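Long-range contacts in pectinesterase (Aspergillus niger, PDB 5C1E), which catalyses hydrolysis of the methyl esters of pectin, releasing methanol, and probably takes part in maceration and soft rot of plant tissue: residues T75-I80 and N107-Y112; Y112-Q117 and S136-T141; L219-R224 and G244-A249; L226-Y231 and L255-N260. One frame throughout, in Å; residues are numbered along the deposited sequence. Where two conformers were deposited one is given.

Interaction 1. Residues T75-I80 and N107-Y112; sequences TITHTI and NVENGY
Ile76 and its neighbours pair with Val108 and its neighbours mainly through the backbone. Ile76 N gives its proton to Asn107 O at 2.8 Å in an almost straight bond (174°), and Ile76 O takes the proton of Glu109 N at 2.9 Å. Further on, His78 N reaches Glu109 O in a weak bond, and Gly111 N bonds His78 O at 3.1 Å. The two strands run parallel, their axes 4.6 Å apart and only 13° from alignment.

This is the ladder of a right-handed parallel beta helix, in which strands stack coil upon coil. The pair continues on both flanks: Thr75 and Thr77 bond Tyr45 on strand 43-46, and Val108 bonds Gln134.

Among the side chains, Ile76 and Val108 are buried on one face, while Thr75, Thr77, Asn107 and Glu109 share the other. Glu109 CG sits between its own backbone N and carbonyl carbon (chi1 60°). From there the chain extends beside Thr77, both side chains pointing the same way, and Thr77 OG1 donates to Glu109 OE1 at 2.6 Å, on the lone pair facing away from the other carboxylate oxygen. A water 2.6 Å from Thr75 OG1 is also weakly bonded to Asn107 ND2, while Asn107 OD1 is held by Asn72.

Where the strands end, the amide of Asn110 takes over. Its ND2 donates in the carbonyl plane to Ile80 O at 2.9 Å and also serves Val119 O. Its OD1 accepts from Tyr112 N at 3.0 Å, making an Asx turn just past the end of strand 107-110.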
# COMPACT_ATOMS: atom_id res chain seq x y z
N THR A 75 11.13 -4.96 -10.61
CA THR A 75 11.35 -4.63 -9.21
C THR A 75 12.13 -3.33 -9.13
O THR A 75 13.16 -3.19 -9.80
CB THR A 75 12.09 -5.77 -8.49
OG1 THR A 75 11.25 -6.93 -8.47
CG2 THR A 75 12.40 -5.40 -7.05
N ILE A 76 11.61 -2.39 -8.34
CA ILE A 76 12.33 -1.18 -7.97
C ILE A 76 12.83 -1.36 -6.54
O ILE A 76 12.03 -1.58 -5.62
CB ILE A 76 11.44 0.08 -8.05
CG1 ILE A 76 10.73 0.12 -9.40
CG2 ILE A 76 12.28 1.35 -7.83
CD1 ILE A 76 9.79 1.28 -9.57
N THR A 77 14.14 -1.25 -6.35
CA THR A 77 14.70 -1.50 -5.05
C THR A 77 15.75 -0.47 -4.65
O THR A 77 16.51 0.01 -5.47
CB THR A 77 15.32 -2.92 -4.96
OG1 THR A 77 15.73 -3.18 -3.61
CG2 THR A 77 16.50 -3.06 -5.88
N HIS A 78 15.76 -0.17 -3.35
CA HIS A 78 16.75 0.70 -2.74
C HIS A 78 16.76 0.37 -1.25
O HIS A 78 15.78 -0.16 -0.71
CB HIS A 78 16.41 2.17 -3.03
CG HIS A 78 17.42 3.15 -2.50
ND1 HIS A 78 17.17 3.94 -1.39
CD2 HIS A 78 18.64 3.51 -2.95
CE1 HIS A 78 18.22 4.71 -1.16
NE2 HIS A 78 19.12 4.48 -2.10
N THR A 79 17.87 0.64 -0.58
CA THR A 79 17.99 0.30 0.83
C THR A 79 18.53 1.50 1.61
O THR A 79 19.64 1.96 1.36
CB THR A 79 18.95 -0.89 1.03
OG1 THR A 79 18.39 -2.05 0.40
CG2 THR A 79 19.14 -1.19 2.49
N ILE A 80 17.71 2.00 2.53
CA ILE A 80 18.10 2.96 3.54
C ILE A 80 17.02 3.06 4.60
O ILE A 80 15.84 2.89 4.29
CB ILE A 80 18.40 4.35 2.92
CG1 ILE A 80 19.09 5.27 3.94
CG2 ILE A 80 17.16 5.00 2.35
CD1 ILE A 80 19.65 6.53 3.30
N ASN A 107 6.82 -4.20 -8.60
CA ASN A 107 7.24 -4.48 -7.23
C ASN A 107 8.12 -3.33 -6.73
O ASN A 107 9.01 -2.89 -7.46
CB ASN A 107 8.06 -5.76 -7.13
CG ASN A 107 7.33 -6.97 -7.65
OD1 ASN A 107 6.11 -6.99 -7.78
ND2 ASN A 107 8.09 -7.98 -7.98
N VAL A 108 7.88 -2.88 -5.51
CA VAL A 108 8.69 -1.87 -4.85
C VAL A 108 9.16 -2.41 -3.51
O VAL A 108 8.36 -2.91 -2.71
CB VAL A 108 7.91 -0.54 -4.63
CG1 VAL A 108 8.80 0.52 -3.97
CG2 VAL A 108 7.39 -0.00 -5.96
N GLU A 109 10.46 -2.27 -3.25
CA GLU A 109 11.02 -2.77 -2.01
C GLU A 109 12.03 -1.82 -1.41
O GLU A 109 12.68 -1.06 -2.10
CB GLU A 109 11.64 -4.15 -2.20
CG GLU A 109 12.75 -4.20 -3.21
CD GLU A 109 13.49 -5.53 -3.20
OE1 GLU A 109 14.75 -5.54 -3.22
OE2 GLU A 109 12.79 -6.57 -3.18
N ASN A 110 12.09 -1.86 -0.09
CA ASN A 110 13.22 -1.30 0.65
C ASN A 110 13.95 -2.50 1.27
O ASN A 110 13.34 -3.26 2.01
CB ASN A 110 12.74 -0.29 1.71
CG ASN A 110 13.90 0.47 2.36
OD1 ASN A 110 14.92 -0.12 2.69
ND2 ASN A 110 13.74 1.77 2.55
N GLY A 111 15.23 -2.67 0.95
CA GLY A 111 15.99 -3.82 1.40
C GLY A 111 16.62 -3.72 2.79
O GLY A 111 17.40 -4.58 3.16
N TYR A 112 16.26 -2.70 3.57
CA TYR A 112 16.90 -2.50 4.87
C TYR A 112 16.72 -3.69 5.79
O TYR A 112 17.68 -4.14 6.43
CB TYR A 112 16.41 -1.23 5.58
CG TYR A 112 17.23 -0.92 6.81
CD1 TYR A 112 18.45 -0.27 6.71
CD2 TYR A 112 16.81 -1.32 8.08
CE1 TYR A 112 19.23 -0.02 7.84
CE2 TYR A 112 17.59 -1.07 9.22
CZ TYR A 112 18.80 -0.42 9.09
OH TYR A 112 19.58 -0.15 10.20
O HOH W 1 11.02 -8.66 -6.48

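Interaction 2. Residues Y112-Q117 and S136-T141; sequences YGEGAQ and SGYQDT. With GOL (glycerol), chain I.
Between Gly113, Ala116 and Gln139 one water is gripped by three backbone groups: it sits 2.7 Å from Gly113 O and 2.7 Å from Ala116 O and takes the proton of Gln139 N at 2.9 Å. It has more acceptors around it than protons to give, so its donations are probably shared. A second water takes the proton of Gly115 N and donates to Gln139 OE1 at 2.7 Å, linking that amide to the neighbouring loop.

Glu114 packs directly on Tyr138. With CG anti to the backbone N (chi1 -179°), Glu114 runs beside the tyrosine in the same direction. Its CB lies over one ring face, 3.6 Å from the centroid and 16° off the normal, a CH-pi contact. The carboxylate follows, turned 35° from the ring plane, and a water bridges Glu114 OE2 and Tyr138 OH, 2.6 Å from the hydroxyl.

At the far end, Gln117 lies alongside Asp140, its CG 3.3 Å from Asp140 OD2; beyond CG the chain bends. Gln117 NE2 donates to O3 of a glycerol, probably from the crystallisation liquor, at 2.9 Å. The same glycerol is hydrogen-bonded to Asp161, the predicted active-site residue, whose side chain lies close to that of Asp140. Glutamine amides and aspartates gathered on loops leaving the parallel strands are consistent with the substrate cleft of a pectinesterase beta helix.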
# COMPACT_ATOMS: atom_id res chain seq x y z
N TYR A 112 16.26 -2.70 3.57
CA TYR A 112 16.90 -2.50 4.87
C TYR A 112 16.72 -3.69 5.79
O TYR A 112 17.68 -4.14 6.43
CB TYR A 112 16.41 -1.23 5.58
CG TYR A 112 17.23 -0.92 6.81
CD1 TYR A 112 18.45 -0.27 6.71
CD2 TYR A 112 16.81 -1.32 8.08
CE1 TYR A 112 19.23 -0.02 7.84
CE2 TYR A 112 17.59 -1.07 9.22
CZ TYR A 112 18.80 -0.42 9.09
OH TYR A 112 19.58 -0.15 10.20
N GLY A 113 15.50 -4.18 5.90
CA GLY A 113 15.21 -5.30 6.79
C GLY A 113 14.79 -4.82 8.18
O GLY A 113 14.48 -3.65 8.37
N GLU A 114 14.75 -5.74 9.14
CA GLU A 114 14.34 -5.37 10.50
C GLU A 114 15.41 -4.53 11.18
O GLU A 114 16.61 -4.73 10.96
CB GLU A 114 14.07 -6.61 11.37
CG GLU A 114 13.63 -6.23 12.79
CD GLU A 114 13.19 -7.42 13.63
OE1 GLU A 114 12.39 -7.21 14.58
OE2 GLU A 114 13.65 -8.56 13.36
N GLY A 115 14.96 -3.61 12.02
CA GLY A 115 15.82 -2.87 12.93
C GLY A 115 15.57 -1.37 12.97
O GLY A 115 15.99 -0.71 13.91
N ALA A 116 14.90 -0.84 11.94
CA ALA A 116 14.54 0.57 11.87
C ALA A 116 13.50 0.76 10.79
O ALA A 116 13.31 -0.10 9.94
CB ALA A 116 15.76 1.44 11.55
N GLN A 117 12.84 1.92 10.81
CA GLN A 117 11.84 2.25 9.83
C GLN A 117 12.51 2.39 8.47
O GLN A 117 13.56 2.99 8.38
CB GLN A 117 11.15 3.57 10.18
CG GLN A 117 10.51 3.57 11.55
CD GLN A 117 11.43 4.17 12.61
OE1 GLN A 117 12.64 3.89 12.65
NE2 GLN A 117 10.84 4.97 13.48
N SER A 136 7.20 -4.32 -0.37
CA SER A 136 7.92 -5.18 0.57
C SER A 136 8.89 -4.42 1.47
O SER A 136 9.66 -3.56 1.00
CB SER A 136 8.67 -6.27 -0.19
OG SER A 136 7.76 -7.12 -0.86
N GLY A 137 8.82 -4.73 2.76
CA GLY A 137 9.75 -4.20 3.76
C GLY A 137 9.57 -4.96 5.05
O GLY A 137 9.15 -6.12 5.02
N TYR A 138 9.92 -4.33 6.18
CA TYR A 138 9.72 -4.94 7.50
C TYR A 138 8.98 -3.95 8.38
O TYR A 138 7.79 -4.15 8.71
CB TYR A 138 11.06 -5.37 8.12
CG TYR A 138 10.85 -6.24 9.32
CD1 TYR A 138 10.69 -7.63 9.18
CD2 TYR A 138 10.75 -5.69 10.59
CE1 TYR A 138 10.45 -8.42 10.28
CE2 TYR A 138 10.52 -6.48 11.70
CZ TYR A 138 10.37 -7.86 11.53
OH TYR A 138 10.12 -8.67 12.62
N GLN A 139 9.67 -2.87 8.77
CA GLN A 139 9.06 -1.81 9.53
C GLN A 139 8.70 -0.62 8.63
O GLN A 139 9.57 -0.08 7.93
CB GLN A 139 10.01 -1.34 10.65
CG GLN A 139 9.38 -0.32 11.57
CD GLN A 139 10.20 -0.10 12.83
OE1 GLN A 139 11.35 -0.55 12.94
NE2 GLN A 139 9.60 0.57 13.80
N ASP A 140 7.42 -0.24 8.66
CA ASP A 140 6.90 0.91 7.90
C ASP A 140 6.94 0.74 6.35
O ASP A 140 7.28 1.66 5.62
CB ASP A 140 7.66 2.18 8.28
CG ASP A 140 7.31 2.71 9.64
OD1 ASP A 140 6.73 1.99 10.46
OD2 ASP A 140 7.65 3.89 9.91
N THR A 141 6.61 -0.45 5.86
CA THR A 141 6.67 -0.72 4.42
C THR A 141 5.91 0.28 3.56
O THR A 141 6.48 0.84 2.63
CB THR A 141 6.14 -2.13 4.08
OG1 THR A 141 6.84 -3.12 4.86
CG2 THR A 141 6.29 -2.40 2.59
C1 GOL I . 4.67 4.83 12.70
O1 GOL I . 4.91 3.45 12.39
C2 GOL I . 5.94 5.46 13.26
O2 GOL I . 6.39 4.74 14.40
C3 GOL I . 7.04 5.43 12.22
O3 GOL I . 8.23 6.06 12.71
O HOH W 2 12.35 -1.99 8.23
O HOH W 3 9.08 -7.56 14.82
O HOH W 4 11.77 -10.73 12.55
O HOH W 5 12.32 -3.05 12.57

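Interaction 3. Residues L219-R224 and G244-A249; sequences LGRPWR and GWTTMA. With SO4 (sulfate ion), chain D; ACT (acetate ion), chain M; SO4 (sulfate ion), chain F.
Leu219, Gly220 and Pro222 hold the loop 244-249 by three backbone hydrogen bonds: Leu219 N to Gly244 O at 2.7 Å, Thr246 N to Gly220 O at 3.0 Å and Ala249 N to Pro222 O at 2.9 Å.

Trp245 is packed against Leu219 and Gly220. Leu219 CB stands over its six-membered ring, 3.6 Å from the centroid and 3° off the normal, a CH-pi contact. Trp245 CE3 comes within 3.3 Å of Gly220 N, close against a residue with no side chain. Trp245 also stacks with Tyr256, and its NE1 bonds Glu274.

Met248, extended throughout, works between two groups. Its SD lies over one face of the Arg221 guanidinium, 3.5 Å from Arg221 NE and offset toward the rim. The same SD makes an oblique Met-aromatic contact with the five-membered ring of Trp223, and Met248 CE touches Trp223 CD1 at 3.8 Å.

The polar ends face anions. Arg221 NE forms a salt bridge with Asp161, and Arg221 NH1 donates to an acetate oxygen at 3.0 Å. Trp223 NE1 and Arg224 share one sulfate, which meets the indole at its edge; both ions probably come from the crystallisation liquor. Since Asp161 is the predicted active-site residue, an arginine salt-bridged to it and covered on one face by a methionine, with Trp223 further along the same segment, is consistent with the wall of a pectinesterase active site.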
# COMPACT_ATOMS: atom_id res chain seq x y z
N LEU A 219 -4.15 -6.46 14.16
CA LEU A 219 -4.79 -5.80 13.04
C LEU A 219 -4.32 -4.35 12.96
O LEU A 219 -4.22 -3.75 11.87
CB LEU A 219 -6.31 -5.88 13.22
CG LEU A 219 -6.92 -7.28 13.18
CD1 LEU A 219 -8.37 -7.21 13.65
CD2 LEU A 219 -6.83 -7.90 11.78
N GLY A 220 -4.01 -3.78 14.11
CA GLY A 220 -3.51 -2.43 14.14
C GLY A 220 -3.22 -1.90 15.52
O GLY A 220 -3.55 -2.53 16.55
N ARG A 221 -2.59 -0.73 15.52
CA ARG A 221 -2.45 0.08 16.71
C ARG A 221 -2.52 1.56 16.31
O ARG A 221 -2.26 1.90 15.14
CB ARG A 221 -1.18 -0.27 17.47
CG ARG A 221 0.10 -0.04 16.68
CD ARG A 221 1.31 -0.48 17.48
NE ARG A 221 2.54 -0.03 16.87
CZ ARG A 221 3.67 0.22 17.53
NH1 ARG A 221 3.72 0.06 18.84
NH2 ARG A 221 4.75 0.64 16.89
N PRO A 222 -2.88 2.44 17.24
CA PRO A 222 -3.14 3.84 16.85
C PRO A 222 -1.89 4.72 16.89
O PRO A 222 -1.40 5.06 17.97
CB PRO A 222 -4.17 4.31 17.86
CG PRO A 222 -3.97 3.45 19.06
CD PRO A 222 -3.38 2.14 18.60
N TRP A 223 -1.41 5.11 15.72
CA TRP A 223 -0.25 5.99 15.66
C TRP A 223 -0.64 7.36 16.22
O TRP A 223 0.16 8.01 16.87
CB TRP A 223 0.30 6.05 14.24
CG TRP A 223 1.58 6.79 14.09
CD1 TRP A 223 2.50 7.06 15.06
CD2 TRP A 223 2.13 7.31 12.87
NE1 TRP A 223 3.55 7.76 14.53
CE2 TRP A 223 3.35 7.92 13.19
CE3 TRP A 223 1.69 7.32 11.54
CZ2 TRP A 223 4.15 8.54 12.22
CZ3 TRP A 223 2.48 7.96 10.58
CH2 TRP A 223 3.68 8.56 10.93
N ARG A 224 -1.88 7.78 15.98
CA ARG A 224 -2.46 8.96 16.63
C ARG A 224 -3.83 8.57 17.18
O ARG A 224 -4.31 7.46 16.91
CB ARG A 224 -2.58 10.13 15.65
CG ARG A 224 -1.25 10.60 15.08
CD ARG A 224 -0.52 11.50 16.06
NE ARG A 224 0.72 12.02 15.51
CZ ARG A 224 1.89 11.38 15.53
NH1 ARG A 224 2.97 11.94 15.00
NH2 ARG A 224 2.00 10.17 16.08
N GLY A 244 -6.91 -8.75 18.90
CA GLY A 244 -7.12 -8.10 17.61
C GLY A 244 -6.29 -6.84 17.42
O GLY A 244 -5.57 -6.70 16.42
N TRP A 245 -6.41 -5.92 18.36
CA TRP A 245 -5.75 -4.63 18.26
C TRP A 245 -4.86 -4.39 19.48
O TRP A 245 -5.09 -4.98 20.55
CB TRP A 245 -6.79 -3.53 18.14
CG TRP A 245 -7.83 -3.78 17.09
CD1 TRP A 245 -8.98 -4.50 17.22
CD2 TRP A 245 -7.81 -3.32 15.73
NE1 TRP A 245 -9.68 -4.51 16.04
CE2 TRP A 245 -8.98 -3.80 15.10
CE3 TRP A 245 -6.92 -2.55 14.98
CZ2 TRP A 245 -9.29 -3.50 13.78
CZ3 TRP A 245 -7.21 -2.28 13.67
CH2 TRP A 245 -8.39 -2.74 13.08
N THR A 246 -3.84 -3.55 19.33
CA THR A 246 -2.96 -3.22 20.45
C THR A 246 -2.78 -1.70 20.57
O THR A 246 -3.40 -0.91 19.84
CB THR A 246 -1.62 -4.00 20.36
OG1 THR A 246 -0.90 -3.89 21.60
CG2 THR A 246 -0.75 -3.50 19.21
N THR A 247 -1.93 -1.29 21.51
CA THR A 247 -1.82 0.12 21.89
C THR A 247 -0.59 0.79 21.29
O THR A 247 0.39 0.13 20.89
CB THR A 247 -1.70 0.22 23.40
OG1 THR A 247 -0.53 -0.52 23.78
CG2 THR A 247 -2.94 -0.36 24.07
N MET A 248 -0.65 2.12 21.23
CA MET A 248 0.49 2.93 20.80
C MET A 248 0.32 4.36 21.36
O MET A 248 0.89 4.64 22.40
CB MET A 248 0.67 2.93 19.28
CG MET A 248 1.99 3.56 18.82
SD MET A 248 2.21 3.50 17.03
CE MET A 248 3.93 3.98 16.87
N ALA A 249 -0.45 5.24 20.72
CA ALA A 249 -0.57 6.61 21.23
C ALA A 249 -1.28 6.63 22.57
O ALA A 249 -2.32 6.01 22.72
CB ALA A 249 -1.32 7.49 20.24
S SO4 D . 5.89 9.82 16.28
O1 SO4 D . 6.21 8.49 15.72
O2 SO4 D . 7.05 10.32 17.04
O3 SO4 D . 5.60 10.74 15.17
O4 SO4 D . 4.73 9.69 17.19
C ACT M . 5.22 2.86 20.77
O ACT M . 5.64 1.72 20.47
OXT ACT M . 4.37 3.05 21.68
CH3 ACT M . 5.73 4.05 20.01
S SO4 F . 1.51 15.73 15.00
O1 SO4 F . 1.63 14.73 13.91
O2 SO4 F . 2.85 16.18 15.42
O3 SO4 F . 0.72 16.88 14.51
O4 SO4 F . 0.78 15.11 16.14
O HOH W 6 2.40 -1.69 20.77

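Interaction 4. Residues L226-Y231 and L255-N260; sequences LARVIY and LYYEYN. With SO4 (sulfate ion), chain E.
With CG1 anti to the backbone N (chi1 -179°), Ile230 packs that carbon on Tyr257 CB at 3.7 Å. On the opposite face of the sheet, Tyr256 CG lies beside its own N (chi1 -75°), and Tyr256 CE1 rests 3.8 Å from Val229 CG2. The hydroxyl of that ring reaches Ala227 CB.

Arg228 CG leans on Leu255 CB at 3.8 Å. Beyond it the chain bends at chi3, and the guanidinium presents its edge to a sulfate, probably from the crystallisation liquor: Arg228 NH1 bonds sulfate O4 at 2.8 Å and Arg228 NH2 bonds O2. Arg228 NH1 also gives a proton to a water that lies 2.8 Å from Tyr257 OH, and Trp197 makes a cation-pi contact with the arginine.

Five backbone bonds alternate between the strands, beginning with Leu255 N to Ala227 O at 2.7 Å and finishing with Tyr259 N to Tyr231 O at 3.0 Å. Glu258 pairs with Arg271, and Tyr231 OH reaches back to Leu219 O. The regular parallel register, with side chains stacked in rows from coil to coil, is that of a parallel beta helix, and strand 255-259 is the outermost of its sheet at the C-terminal end.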
# COMPACT_ATOMS: atom_id res chain seq x y z
N LEU A 226 -7.06 9.09 16.93
CA LEU A 226 -8.35 8.84 16.27
C LEU A 226 -8.24 7.91 15.06
O LEU A 226 -9.06 7.95 14.14
CB LEU A 226 -9.07 10.16 15.97
CG LEU A 226 -9.76 10.76 17.20
CD1 LEU A 226 -10.13 12.22 16.99
CD2 LEU A 226 -11.00 9.99 17.58
N ALA A 227 -7.23 7.05 15.09
CA ALA A 227 -7.01 6.01 14.10
C ALA A 227 -8.34 5.33 13.76
O ALA A 227 -9.04 4.90 14.67
CB ALA A 227 -6.06 4.98 14.66
N ARG A 228 -8.66 5.21 12.48
CA ARG A 228 -9.88 4.53 12.04
C ARG A 228 -9.63 3.48 10.97
O ARG A 228 -9.21 3.81 9.85
CB ARG A 228 -10.90 5.53 11.52
CG ARG A 228 -12.22 4.87 11.11
CD ARG A 228 -13.38 5.85 11.14
NE ARG A 228 -13.15 6.99 10.27
CZ ARG A 228 -13.94 8.06 10.24
NH1 ARG A 228 -15.02 8.11 11.01
NH2 ARG A 228 -13.67 9.07 9.42
N VAL A 229 -9.89 2.23 11.33
CA VAL A 229 -9.60 1.10 10.44
C VAL A 229 -10.72 0.08 10.54
O VAL A 229 -11.17 -0.25 11.64
CB VAL A 229 -8.30 0.42 10.86
CG1 VAL A 229 -7.97 -0.73 9.92
CG2 VAL A 229 -7.14 1.43 10.90
N ILE A 230 -11.17 -0.42 9.38
CA ILE A 230 -12.12 -1.54 9.30
C ILE A 230 -11.55 -2.67 8.45
O ILE A 230 -11.05 -2.43 7.34
CB ILE A 230 -13.53 -1.10 8.79
CG1 ILE A 230 -14.47 -2.32 8.76
CG2 ILE A 230 -13.48 -0.43 7.43
CD1 ILE A 230 -15.93 -1.94 8.69
N TYR A 231 -11.62 -3.89 8.98
CA TYR A 231 -11.35 -5.09 8.20
C TYR A 231 -12.69 -5.76 7.95
O TYR A 231 -13.40 -6.12 8.90
CB TYR A 231 -10.45 -6.07 8.95
CG TYR A 231 -8.97 -5.72 9.05
CD1 TYR A 231 -8.53 -4.73 9.93
CD2 TYR A 231 -8.01 -6.44 8.36
CE1 TYR A 231 -7.17 -4.43 10.06
CE2 TYR A 231 -6.65 -6.15 8.49
CZ TYR A 231 -6.24 -5.13 9.33
OH TYR A 231 -4.89 -4.83 9.48
N LEU A 255 -11.12 4.10 16.26
CA LEU A 255 -12.35 3.58 15.67
C LEU A 255 -11.98 2.34 14.84
O LEU A 255 -11.62 2.42 13.64
CB LEU A 255 -13.06 4.63 14.83
CG LEU A 255 -13.60 5.90 15.52
CD1 LEU A 255 -14.42 5.54 16.75
CD2 LEU A 255 -12.49 6.84 15.93
N TYR A 256 -12.03 1.21 15.51
CA TYR A 256 -11.60 -0.08 14.98
C TYR A 256 -12.78 -1.06 14.84
O TYR A 256 -13.48 -1.36 15.81
CB TYR A 256 -10.56 -0.66 15.92
CG TYR A 256 -9.17 -0.04 15.87
CD1 TYR A 256 -8.72 0.68 14.77
CD2 TYR A 256 -8.29 -0.22 16.95
CE1 TYR A 256 -7.43 1.21 14.73
CE2 TYR A 256 -7.01 0.30 16.93
CZ TYR A 256 -6.58 1.01 15.83
OH TYR A 256 -5.30 1.48 15.81
N TYR A 257 -12.94 -1.59 13.64
CA TYR A 257 -14.12 -2.36 13.28
C TYR A 257 -13.75 -3.65 12.56
O TYR A 257 -12.77 -3.71 11.82
CB TYR A 257 -14.99 -1.58 12.32
CG TYR A 257 -15.39 -0.19 12.75
CD1 TYR A 257 -16.54 -0.00 13.50
CD2 TYR A 257 -14.66 0.92 12.37
CE1 TYR A 257 -16.96 1.26 13.85
CE2 TYR A 257 -15.07 2.19 12.72
CZ TYR A 257 -16.21 2.36 13.47
OH TYR A 257 -16.63 3.61 13.83
N GLU A 258 -14.58 -4.66 12.76
CA GLU A 258 -14.57 -5.83 11.89
C GLU A 258 -15.98 -6.14 11.40
O GLU A 258 -16.94 -5.96 12.14
CB GLU A 258 -14.02 -7.02 12.62
CG GLU A 258 -12.53 -6.97 12.86
CD GLU A 258 -12.09 -8.12 13.73
OE1 GLU A 258 -11.73 -9.17 13.16
OE2 GLU A 258 -12.16 -7.99 14.97
N TYR A 259 -16.11 -6.60 10.16
CA TYR A 259 -17.42 -6.96 9.64
C TYR A 259 -17.33 -8.12 8.66
O TYR A 259 -16.71 -7.99 7.60
CB TYR A 259 -18.11 -5.77 8.95
CG TYR A 259 -19.51 -6.13 8.52
CD1 TYR A 259 -20.57 -6.10 9.43
CD2 TYR A 259 -19.77 -6.56 7.22
CE1 TYR A 259 -21.85 -6.47 9.05
CE2 TYR A 259 -21.05 -6.93 6.83
CZ TYR A 259 -22.08 -6.88 7.76
OH TYR A 259 -23.36 -7.24 7.40
N ASN A 260 -17.95 -9.24 9.02
CA ASN A 260 -18.07 -10.39 8.12
C ASN A 260 -16.71 -10.95 7.66
O ASN A 260 -16.53 -11.25 6.48
CB ASN A 260 -18.93 -10.03 6.90
CG ASN A 260 -19.32 -11.27 6.08
OD1 ASN A 260 -19.68 -12.29 6.66
ND2 ASN A 260 -19.20 -11.18 4.76
S SO4 E . -16.73 11.03 10.04
O1 SO4 E . -17.77 10.09 9.54
O2 SO4 E . -15.60 11.09 9.09
O3 SO4 E . -17.32 12.37 10.21
O4 SO4 E . -16.28 10.56 11.38
O HOH W 7 -16.41 6.23 12.77

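How the interactions relate
Starting from the N terminus, interaction 1 closes a loop holding helix 82-85 and strands 94-96 and 102-104, so each partner comes one coil later. Interaction 2 follows in series, shares Tyr112 and closes a loop over strands 121-124 and 128-131; it joins the loops leaving strands 107-110 and 134-136, which probably bond through Val108, Asn110 and Ser136. Far along the helix, interactions 3 and 4 each close a loop of about 20 residues and cross: interaction 3 ties strand 217-220 to the loop before strand 255-259, while interaction 4 pairs that strand with 228-232 in another sheet. Interactions 2 and 3 do not touch, yet both border Asp161, the predicted active-site residue.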